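Local structure of glycosyl hydrolase, family 38 (Enterococcus faecalis, 5KBP) at residues A[16-21]-A[352-357]; A[403-408]-A[808-813]. The protein probably hydrolyses alpha-mannosidic bonds as a family 38 glycosyl hydrolase, with probable metal ion and carbohydrate binding. One frame throughout, in Å; residues are numbered along the deposited sequence.

Contact 1 joins the loop at 16-21, which follows strand 7-13, to the short helix at 353-356, tying together regions assigned to the N-terminal and middle domains. Contact 2 lies later in the chain, where strand 404-410 meets the loop leaving strand 804-807. The two are in series and sit on opposite sides of the chain's centre, their own centres about 47 Å apart and their nearest atoms about 30 Å apart, so neither touches the other. Contact 1 is buried, and its H16, D18 and H353 are consistent with part of the zinc site known in family 38 relatives; contact 2 is partly buried packing at the end of a strand pair, with sulfate ions beside it.

Contact 1: residues A[16-21]-A[352-357]; sequences HWDREW and PHDSIC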
# COMPACT_ATOMS: atom_id res chain seq x y z
N HIS A 16 22.20 12.44 3.15
CA HIS A 16 21.46 12.06 1.95
C HIS A 16 20.54 10.91 2.29
O HIS A 16 20.99 9.77 2.48
CB HIS A 16 22.42 11.69 0.83
CG HIS A 16 21.74 11.36 -0.47
ND1 HIS A 16 21.70 10.08 -0.98
CD2 HIS A 16 21.07 12.14 -1.34
CE1 HIS A 16 21.03 10.09 -2.12
NE2 HIS A 16 20.64 11.33 -2.36
N TRP A 17 19.24 11.18 2.37
CA TRP A 17 18.28 10.23 2.91
C TRP A 17 17.40 9.68 1.80
O TRP A 17 16.37 10.27 1.44
CB TRP A 17 17.44 10.86 4.00
CG TRP A 17 16.74 9.84 4.81
CD1 TRP A 17 15.47 9.38 4.64
CD2 TRP A 17 17.30 9.10 5.90
NE1 TRP A 17 15.19 8.42 5.58
CE2 TRP A 17 16.30 8.22 6.36
CE3 TRP A 17 18.54 9.10 6.55
CZ2 TRP A 17 16.50 7.36 7.43
CZ3 TRP A 17 18.74 8.24 7.61
CH2 TRP A 17 17.72 7.38 8.04
N ASP A 18 17.79 8.53 1.26
CA ASP A 18 16.91 7.78 0.37
C ASP A 18 15.71 7.29 1.16
O ASP A 18 15.85 6.52 2.12
CB ASP A 18 17.66 6.61 -0.26
CG ASP A 18 18.90 7.05 -1.02
OD1 ASP A 18 18.76 7.52 -2.16
OD2 ASP A 18 20.02 6.93 -0.47
N ARG A 19 14.52 7.75 0.76
CA ARG A 19 13.31 7.49 1.55
C ARG A 19 13.03 6.00 1.67
O ARG A 19 12.57 5.53 2.71
CB ARG A 19 12.13 8.23 0.92
CG ARG A 19 10.91 8.35 1.83
CD ARG A 19 9.97 9.42 1.30
NE ARG A 19 8.77 9.56 2.12
CZ ARG A 19 7.64 8.90 1.91
NH1 ARG A 19 7.54 8.06 0.89
NH2 ARG A 19 6.60 9.09 2.71
N GLU A 20 13.30 5.24 0.60
CA GLU A 20 13.14 3.80 0.62
C GLU A 20 14.10 3.20 -0.39
O GLU A 20 14.20 3.68 -1.52
CB GLU A 20 11.69 3.39 0.30
CG GLU A 20 11.06 4.21 -0.81
CD GLU A 20 9.56 3.98 -0.93
OE1 GLU A 20 8.97 4.41 -1.93
OE2 GLU A 20 8.99 3.35 -0.01
N TRP A 21 14.82 2.15 0.03
CA TRP A 21 15.84 1.55 -0.82
C TRP A 21 16.02 0.07 -0.52
O TRP A 21 15.17 -0.75 -0.90
CB TRP A 21 17.17 2.29 -0.67
CG TRP A 21 18.19 1.94 -1.71
CD1 TRP A 21 17.97 1.24 -2.86
CD2 TRP A 21 19.58 2.27 -1.70
NE1 TRP A 21 19.15 1.12 -3.57
CE2 TRP A 21 20.15 1.74 -2.87
CE3 TRP A 21 20.40 2.96 -0.80
CZ2 TRP A 21 21.50 1.88 -3.18
CZ3 TRP A 21 21.74 3.10 -1.11
CH2 TRP A 21 22.28 2.56 -2.28
N PRO A 352 10.95 9.55 -5.66
CA PRO A 352 12.37 9.47 -5.27
C PRO A 352 13.10 8.49 -6.17
O PRO A 352 12.55 7.47 -6.58
CB PRO A 352 12.31 8.99 -3.82
CG PRO A 352 11.05 9.55 -3.31
CD PRO A 352 10.09 9.46 -4.46
N HIS A 353 14.36 8.82 -6.48
CA HIS A 353 15.06 8.12 -7.56
C HIS A 353 15.13 6.62 -7.31
O HIS A 353 14.91 5.82 -8.22
CB HIS A 353 16.46 8.70 -7.76
CG HIS A 353 17.33 8.65 -6.54
ND1 HIS A 353 17.21 9.55 -5.51
CD2 HIS A 353 18.35 7.83 -6.21
CE1 HIS A 353 18.11 9.27 -4.58
NE2 HIS A 353 18.81 8.23 -4.98
N ASP A 354 15.38 6.20 -6.06
CA ASP A 354 15.40 4.77 -5.77
C ASP A 354 14.03 4.13 -5.92
O ASP A 354 13.95 2.92 -6.14
CB ASP A 354 15.95 4.53 -4.36
CG ASP A 354 17.43 4.80 -4.26
OD1 ASP A 354 18.11 4.82 -5.32
OD2 ASP A 354 17.94 4.98 -3.13
N SER A 355 12.95 4.91 -5.82
CA SER A 355 11.61 4.36 -5.99
C SER A 355 11.29 4.15 -7.47
O SER A 355 11.05 3.02 -7.91
CB SER A 355 10.58 5.28 -5.34
OG SER A 355 10.76 5.34 -3.93
N ILE A 356 11.29 5.23 -8.24
CA ILE A 356 10.80 5.17 -9.62
C ILE A 356 11.78 4.42 -10.52
O ILE A 356 11.37 3.81 -11.52
CB ILE A 356 10.51 6.58 -10.15
CG1 ILE A 356 9.83 6.52 -11.52
CG2 ILE A 356 11.78 7.42 -10.20
CD1 ILE A 356 8.49 5.80 -11.50
N CYS A 357 13.08 4.42 -10.19
CA CYS A 357 14.03 3.67 -10.99
C CYS A 357 13.84 2.16 -10.85
O CYS A 357 14.39 1.41 -11.66
CB CYS A 357 15.47 4.03 -10.60
SG CYS A 357 15.99 5.69 -11.12
O HOH W 1 13.34 6.09 -2.70
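OD2 of D354 lies over one face of the W21 indole, 3.3 Å above the ring plane and offset toward the rim, 3.4 Å from W21 CG. The carboxylate and indole planes are 24° apart and the groups cross obliquely, OD2 alone resting on the face. W760 meets W21 edge-to-face, and R482 of the second subunit packs against it. The same D354 OD2 is 2.8 Å from D18 OD1; both are acceptors, so no hydrogen bond joins them. H353 NE2 approaches D18 OD1 to 2.9 Å, the imidazole standing 71° from the D18 carboxylate plane. H353 and H16 reach toward each other tip to tip, CE1 to CE1 at 3.9 Å, rim to rim rather than stacked, while H16 ND1 is hydrogen-bonded to D234 OD2. Beside this cluster, S355 OG donates to E20 OE1 at 2.8 Å, using the anti lone pair of that oxygen, which also forms a salt bridge with R371. E20 CG lies between the backbone N and the carbonyl carbon (chi1 41°), and the extended chain beyond it carries the carboxylate to the serine. A water donates to both E20 O and S355 OG, a second link that suits a small hydroxyl able to accept as well as donate. Histidine and aspartate are natural metal ligands, and the H and D of HWD and the H of PHD (H16, D18 and H353) match zinc ligands of related family 38 mannosidases, while D354 matches a residue that contacts the sugar there; the cluster is thus consistent with an active site, although no metal is modelled.

Contact 2: residues A[403-408]-A[808-813]; sequences AHPFVL and TARHEG. With SO4 (sulfate ion), chain D; SO4 (sulfate ion), chain H; SO4 (sulfate ion), chain J.
This contact sits at the end of the pairing between strand 404-410 and its antiparallel neighbour, strand 804-807, where the latter runs out into a loop. The pairing, seen in the backbone bonds between V407 and A806, runs one step further: T808 N donates to P405 O over 3.2 Å with a nearly straight N-H...O angle of 169°, the donor tilted 33° from the carbonyl plane. P405 suits its place because its carbonyl can still accept although its nitrogen carries no hydrogen to return a bond. Its ring packs instead on the departing loop, CG lying 3.1 Å from T808 O and 3.7 Å from A809 O. The methyl group of T808, CG2, faces V407 CG2 at 4.5 Å, a loose aliphatic touch beside T391 of helix 362-393. The other branch of T808 has a polar partner: OG1 and H811 NE2 share a hydrogen bond of 2.9 Å, tying the turn of the loop to its start. T396 adds to this hold by bonding A809 O and H811 N. R810 lays its aliphatic part beside the residue that leads into the strand, CG 3.9 Å from A403 O, before the chain bends at chi3 (67°). Its NE bonds F399 O, and the edge of the guanidinium faces two sulfates. The bond to one is too short to be trusted and that to the other is weak. A third sulfate accepts from E812 N at 3.0 Å. A threonine, a proline and a valine thus close the strand pair with one backbone bond and modest nonpolar contact, while arginine and backbone N-H groups offer positive or donor character that would attract anions, here sulfates probably left by crystallisation.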
# COMPACT_ATOMS: atom_id res chain seq x y z
N ALA A 403 -34.31 11.48 -26.06
CA ALA A 403 -32.97 11.23 -26.55
C ALA A 403 -31.99 11.07 -25.39
O ALA A 403 -32.21 11.56 -24.28
CB ALA A 403 -32.51 12.38 -27.45
N HIS A 404 -30.90 10.35 -25.66
CA HIS A 404 -29.85 10.09 -24.68
C HIS A 404 -28.60 10.87 -25.07
O HIS A 404 -27.79 10.39 -25.88
CB HIS A 404 -29.55 8.60 -24.59
CG HIS A 404 -30.76 7.75 -24.37
ND1 HIS A 404 -31.36 7.61 -23.13
CD2 HIS A 404 -31.49 7.00 -25.23
CE1 HIS A 404 -32.41 6.80 -23.24
NE2 HIS A 404 -32.51 6.42 -24.50
N PRO A 405 -28.39 12.08 -24.54
CA PRO A 405 -27.23 12.87 -24.94
C PRO A 405 -25.96 12.48 -24.21
O PRO A 405 -25.99 11.96 -23.09
CB PRO A 405 -27.65 14.30 -24.58
CG PRO A 405 -28.58 14.13 -23.43
CD PRO A 405 -29.30 12.82 -23.65
N PHE A 406 -24.83 12.73 -24.87
CA PHE A 406 -23.52 12.51 -24.28
C PHE A 406 -22.56 13.56 -24.83
O PHE A 406 -22.79 14.14 -25.90
CB PHE A 406 -23.00 11.09 -24.56
CG PHE A 406 -22.89 10.76 -26.02
CD1 PHE A 406 -23.98 10.26 -26.72
CD2 PHE A 406 -21.69 10.93 -26.70
CE1 PHE A 406 -23.88 9.95 -28.06
CE2 PHE A 406 -21.58 10.62 -28.04
CZ PHE A 406 -22.68 10.13 -28.72
N VAL A 407 -21.48 13.81 -24.09
CA VAL A 407 -20.55 14.89 -24.37
C VAL A 407 -19.15 14.33 -24.53
O VAL A 407 -18.72 13.47 -23.76
CB VAL A 407 -20.58 15.96 -23.26
CG1 VAL A 407 -19.68 17.13 -23.62
CG2 VAL A 407 -22.01 16.44 -23.01
N LEU A 408 -18.43 14.83 -25.54
CA LEU A 408 -17.05 14.45 -25.81
C LEU A 408 -16.14 15.63 -25.50
O LEU A 408 -16.32 16.71 -26.05
CB LEU A 408 -16.87 14.00 -27.26
CG LEU A 408 -17.18 12.54 -27.58
CD1 LEU A 408 -17.19 12.31 -29.09
CD2 LEU A 408 -16.16 11.64 -26.91
N THR A 808 -25.29 12.41 -20.04
CA THR A 808 -26.06 13.29 -19.17
C THR A 808 -27.50 13.28 -19.66
O THR A 808 -27.81 12.75 -20.73
CB THR A 808 -25.49 14.72 -19.15
OG1 THR A 808 -26.25 15.53 -18.25
CG2 THR A 808 -25.55 15.33 -20.54
N ALA A 809 -28.39 13.85 -18.85
CA ALA A 809 -29.80 13.87 -19.18
C ALA A 809 -30.14 15.12 -20.00
O ALA A 809 -29.29 15.97 -20.27
CB ALA A 809 -30.64 13.81 -17.90
N ARG A 810 -31.40 15.21 -20.42
CA ARG A 810 -31.88 16.40 -21.10
C ARG A 810 -32.22 17.48 -20.07
O ARG A 810 -32.98 17.23 -19.13
CB ARG A 810 -33.12 16.09 -21.94
CG ARG A 810 -32.84 15.25 -23.18
CD ARG A 810 -34.08 15.13 -24.05
NE ARG A 810 -34.47 16.40 -24.65
CZ ARG A 810 -35.45 17.18 -24.21
NH1 ARG A 810 -36.16 16.82 -23.15
NH2 ARG A 810 -35.72 18.32 -24.83
N HIS A 811 -31.65 18.66 -20.25
CA HIS A 811 -31.88 19.77 -19.33
C HIS A 811 -31.33 21.05 -19.95
O HIS A 811 -30.39 21.01 -20.75
CB HIS A 811 -31.22 19.51 -17.97
CG HIS A 811 -29.81 19.02 -18.07
ND1 HIS A 811 -28.78 19.78 -18.57
CD2 HIS A 811 -29.26 17.83 -17.72
CE1 HIS A 811 -27.65 19.09 -18.54
NE2 HIS A 811 -27.92 17.90 -18.02
N GLU A 812 -31.94 22.17 -19.58
CA GLU A 812 -31.40 23.46 -19.95
C GLU A 812 -30.13 23.75 -19.16
O GLU A 812 -29.97 23.31 -18.02
CB GLU A 812 -32.43 24.57 -19.72
N GLY A 813 -29.21 24.49 -19.78
CA GLY A 813 -27.95 24.80 -19.14
C GLY A 813 -27.40 26.12 -19.63
O GLY A 813 -27.86 26.68 -20.62
S SO4 D . -37.07 13.49 -21.92
O1 SO4 D . -37.56 13.04 -20.61
O2 SO4 D . -38.16 13.45 -22.89
O3 SO4 D . -36.57 14.85 -21.81
O4 SO4 D . -35.99 12.61 -22.36
S SO4 H . -34.83 21.11 -16.96
O1 SO4 H . -35.84 21.62 -16.04
O2 SO4 H . -35.46 20.20 -17.91
O3 SO4 H . -34.22 22.23 -17.68
O4 SO4 H . -33.80 20.40 -16.21
S SO4 J . -38.71 20.13 -22.49
O1 SO4 J . -39.24 21.48 -22.64
O2 SO4 J . -39.02 19.34 -23.68
O3 SO4 J . -39.31 19.50 -21.32
O4 SO4 J . -37.26 20.20 -22.32